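Local coordinates for DegQ (Legionella fallonii, PDB 3PV2), which probably acts as an HtrA-family serine protease and chaperone whose trypsin-like and PDZ domains build self-compartmentalising 12-subunit assemblies, at residues L370-F375 / T419-L424. Numbering follows the deposited sequence.
Sequences LALRAF and TDVKSL
V421 presses one methyl, CG2, onto the backbone of the strand between L372 and A374, with CG2 lying 3.7 Å from both R373 CA and A374 N. That branch is anti to the carbonyl carbon of V421, while CG1 stands anti to the backbone N (chi1 169°). CG2 also meets CB of L372 at 4.1 Å. Deeper in, L372 and L424 cross at about a right angle, CD1 of L372 touching CD2 of L424 at 4.1 Å; L424 goes on to pack against L367, V418 and I410. The contact lies in the second PDZ domain, where the first turn of helix 421-428 rests on strand 370-378, the edge strand paired with 384-393 in this chain and hydrogen-bonded through L372 to a second subunit. The CB of R373 points away from 419-424, and its NE is hydrogen-bonded to OE1 of Q389 on the adjacent strand. No direct hydrogen bond joins the segments; a water lies between F375 O and T419 O, but its approach to T419 O is too short for the bridge to be relied on. D420 is the N-cap: its OD1 accepts S423 N at 2.8 Å, nearly along the C-O axis. S423 OG in turn donates to D420 O (2.7 Å) and accepts T419 N, tying the residues before the helix to its first turn.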
ATOM      1  N   LEU B 370      18.245  31.522  36.264  1.00 33.07           N
ATOM      2  CA  LEU B 370      18.986  31.861  35.050  1.00 32.77           C
ATOM      3  C   LEU B 370      20.445  31.397  35.155  1.00 33.03           C
ATOM      4  O   LEU B 370      21.103  31.648  36.197  1.00 33.21           O
ATOM      5  CB  LEU B 370      18.954  33.366  34.804  1.00 32.26           C
ATOM      6  CG  LEU B 370      17.506  34.008  34.697  1.00 32.11           C
ATOM      7  CD1 LEU B 370      17.694  35.526  34.496  1.00 31.73           C
ATOM      8  CD2 LEU B 370      16.603  33.341  33.592  1.00 32.32           C
ATOM      9  N   ALA B 371      20.926  30.734  34.099  1.00 33.21           N
ATOM     10  CA  ALA B 371      22.314  30.366  33.966  1.00 33.53           C
ATOM     11  C   ALA B 371      22.938  31.474  33.148  1.00 33.14           C
ATOM     12  O   ALA B 371      22.443  31.844  32.078  1.00 32.87           O
ATOM     13  CB  ALA B 371      22.441  28.956  33.240  1.00 34.14           C
ATOM     14  N   LEU B 372      23.967  32.075  33.684  1.00 33.21           N
ATOM     15  CA  LEU B 372      24.452  33.369  33.204  1.00 32.89           C
ATOM     16  C   LEU B 372      25.976  33.290  33.048  1.00 33.39           C
ATOM     17  O   LEU B 372      26.633  32.749  33.923  1.00 33.94           O
ATOM     18  CB  LEU B 372      24.155  34.450  34.267  1.00 32.68           C
ATOM     19  CG  LEU B 372      22.690  34.710  34.615  1.00 32.32           C
ATOM     20  CD1 LEU B 372      22.554  35.690  35.779  1.00 32.35           C
ATOM     21  CD2 LEU B 372      21.962  35.183  33.449  1.00 31.92           C
ATOM     22  N   ARG B 373      26.530  33.838  31.992  1.00 33.33           N
ATOM     23  CA  ARG B 373      27.971  33.932  31.868  1.00 33.90           C
ATOM     24  C   ARG B 373      28.335  35.231  31.220  1.00 33.72           C
ATOM     25  O   ARG B 373      27.559  35.776  30.451  1.00 33.23           O
ATOM     26  CB  ARG B 373      28.548  32.760  31.069  1.00 34.96           C
ATOM     27  CG  ARG B 373      28.152  32.765  29.604  1.00 39.38           C
ATOM     28  CD  ARG B 373      29.116  31.954  28.695  1.00 45.46           C
ATOM     29  NE  ARG B 373      29.185  32.565  27.357  1.00 57.01           N
ATOM     30  CZ  ARG B 373      30.305  32.955  26.744  1.00 64.73           C
ATOM     31  NH1 ARG B 373      31.492  32.780  27.314  1.00 69.89           N
ATOM     32  NH2 ARG B 373      30.248  33.496  25.543  1.00 66.17           N
ATOM     33  N   ALA B 374      29.505  35.739  31.549  1.00 34.25           N
ATOM     34  CA  ALA B 374      30.068  36.933  30.892  1.00 34.32           C
ATOM     35  C   ALA B 374      30.243  36.700  29.374  1.00 34.36           C
ATOM     36  O   ALA B 374      30.486  35.604  28.945  1.00 34.68           O
ATOM     37  CB  ALA B 374      31.457  37.261  31.505  1.00 35.20           C
ATOM     38  N   PHE B 375      30.172  37.763  28.595  1.00 34.19           N
ATOM     39  CA  PHE B 375      30.113  37.681  27.146  1.00 34.25           C
ATOM     40  C   PHE B 375      30.705  38.949  26.575  1.00 34.67           C
ATOM     41  O   PHE B 375      30.337  40.089  26.966  1.00 34.23           O
ATOM     42  CB  PHE B 375      28.624  37.643  26.753  1.00 33.60           C
ATOM     43  CG  PHE B 375      28.356  37.461  25.285  1.00 33.78           C
ATOM     44  CD1 PHE B 375      28.374  36.206  24.715  1.00 36.03           C
ATOM     45  CD2 PHE B 375      28.107  38.505  24.512  1.00 33.74           C
ATOM     46  CE1 PHE B 375      28.072  36.032  23.362  1.00 34.74           C
ATOM     47  CE2 PHE B 375      27.815  38.356  23.155  1.00 35.84           C
ATOM     48  CZ  PHE B 375      27.796  37.096  22.598  1.00 36.19           C
ATOM     49  N   THR B 419      28.667  44.359  32.459  1.00 35.61           N
ATOM     50  CA  THR B 419      29.865  43.768  31.962  1.00 37.49           C
ATOM     51  C   THR B 419      30.029  42.310  32.379  1.00 37.71           C
ATOM     52  O   THR B 419      30.202  41.447  31.563  1.00 40.15           O
ATOM     53  CB  THR B 419      31.074  44.556  32.469  1.00 40.14           C
ATOM     54  OG1 THR B 419      30.932  44.771  33.878  1.00 45.90           O
ATOM     55  CG2 THR B 419      31.106  45.948  31.765  1.00 39.86           C
ATOM     56  N   ASP B 420      30.010  42.026  33.645  1.00 37.54           N
ATOM     57  CA  ASP B 420      30.160  40.656  34.076  1.00 36.50           C
ATOM     58  C   ASP B 420      28.961  40.254  34.923  1.00 34.53           C
ATOM     59  O   ASP B 420      28.048  41.065  35.122  1.00 34.05           O
ATOM     60  CB  ASP B 420      31.505  40.505  34.776  1.00 39.56           C
ATOM     61  CG  ASP B 420      31.620  41.310  36.029  1.00 43.60           C
ATOM     62  OD1 ASP B 420      30.621  41.878  36.502  1.00 46.96           O
ATOM     63  OD2 ASP B 420      32.734  41.369  36.563  1.00 54.60           O
ATOM     64  N   VAL B 421      28.904  38.997  35.332  1.00 34.50           N
ATOM     65  CA  VAL B 421      27.752  38.477  35.996  1.00 34.10           C
ATOM     66  C   VAL B 421      27.616  39.290  37.286  1.00 34.54           C
ATOM     67  O   VAL B 421      26.537  39.771  37.602  1.00 34.14           O
ATOM     68  CB  VAL B 421      27.869  36.922  36.195  1.00 34.32           C
ATOM     69  CG1 VAL B 421      26.773  36.341  37.149  1.00 34.18           C
ATOM     70  CG2 VAL B 421      27.853  36.194  34.787  1.00 33.95           C
ATOM     71  N   LYS B 422      28.694  39.481  38.028  1.00 35.83           N
ATOM     72  CA  LYS B 422      28.604  40.275  39.245  1.00 39.00           C
ATOM     73  C   LYS B 422      27.998  41.675  39.041  1.00 37.52           C
ATOM     74  O   LYS B 422      27.251  42.093  39.929  1.00 37.77           O
ATOM     75  CB  LYS B 422      29.966  40.312  39.979  1.00 43.69           C
ATOM     76  CG  LYS B 422      30.127  41.401  41.105  1.00 52.57           C
ATOM     77  CD  LYS B 422      29.584  41.022  42.511  1.00 60.98           C
ATOM     78  CE  LYS B 422      30.131  41.990  43.615  1.00 65.81           C
ATOM     79  NZ  LYS B 422      29.458  41.802  44.954  1.00 69.51           N
ATOM     80  N   SER B 423      28.284  42.371  37.908  1.00 35.50           N
ATOM     81  CA  SER B 423      27.752  43.709  37.728  1.00 35.52           C
ATOM     82  C   SER B 423      26.239  43.621  37.609  1.00 34.51           C
ATOM     83  O   SER B 423      25.525  44.482  38.118  1.00 34.62           O
ATOM     84  CB  SER B 423      28.272  44.466  36.460  1.00 35.72           C
ATOM     85  OG  SER B 423      28.107  43.714  35.210  1.00 35.55           O
ATOM     86  N   LEU B 424      25.748  42.607  36.887  1.00 33.78           N
ATOM     87  CA  LEU B 424      24.321  42.403  36.774  1.00 33.13           C
ATOM     88  C   LEU B 424      23.639  42.064  38.123  1.00 33.39           C
ATOM     89  O   LEU B 424      22.522  42.523  38.416  1.00 33.24           O
ATOM     90  CB  LEU B 424      24.076  41.271  35.810  1.00 32.58           C
ATOM     91  CG  LEU B 424      22.592  40.974  35.628  1.00 32.07           C
ATOM     92  CD1 LEU B 424      21.734  42.182  35.081  1.00 31.86           C
ATOM     93  CD2 LEU B 424      22.417  39.640  34.778  1.00 31.77           C
TER
HETATM   94  O   HOH W   1      31.344  40.866  29.513  1.00 39.61           O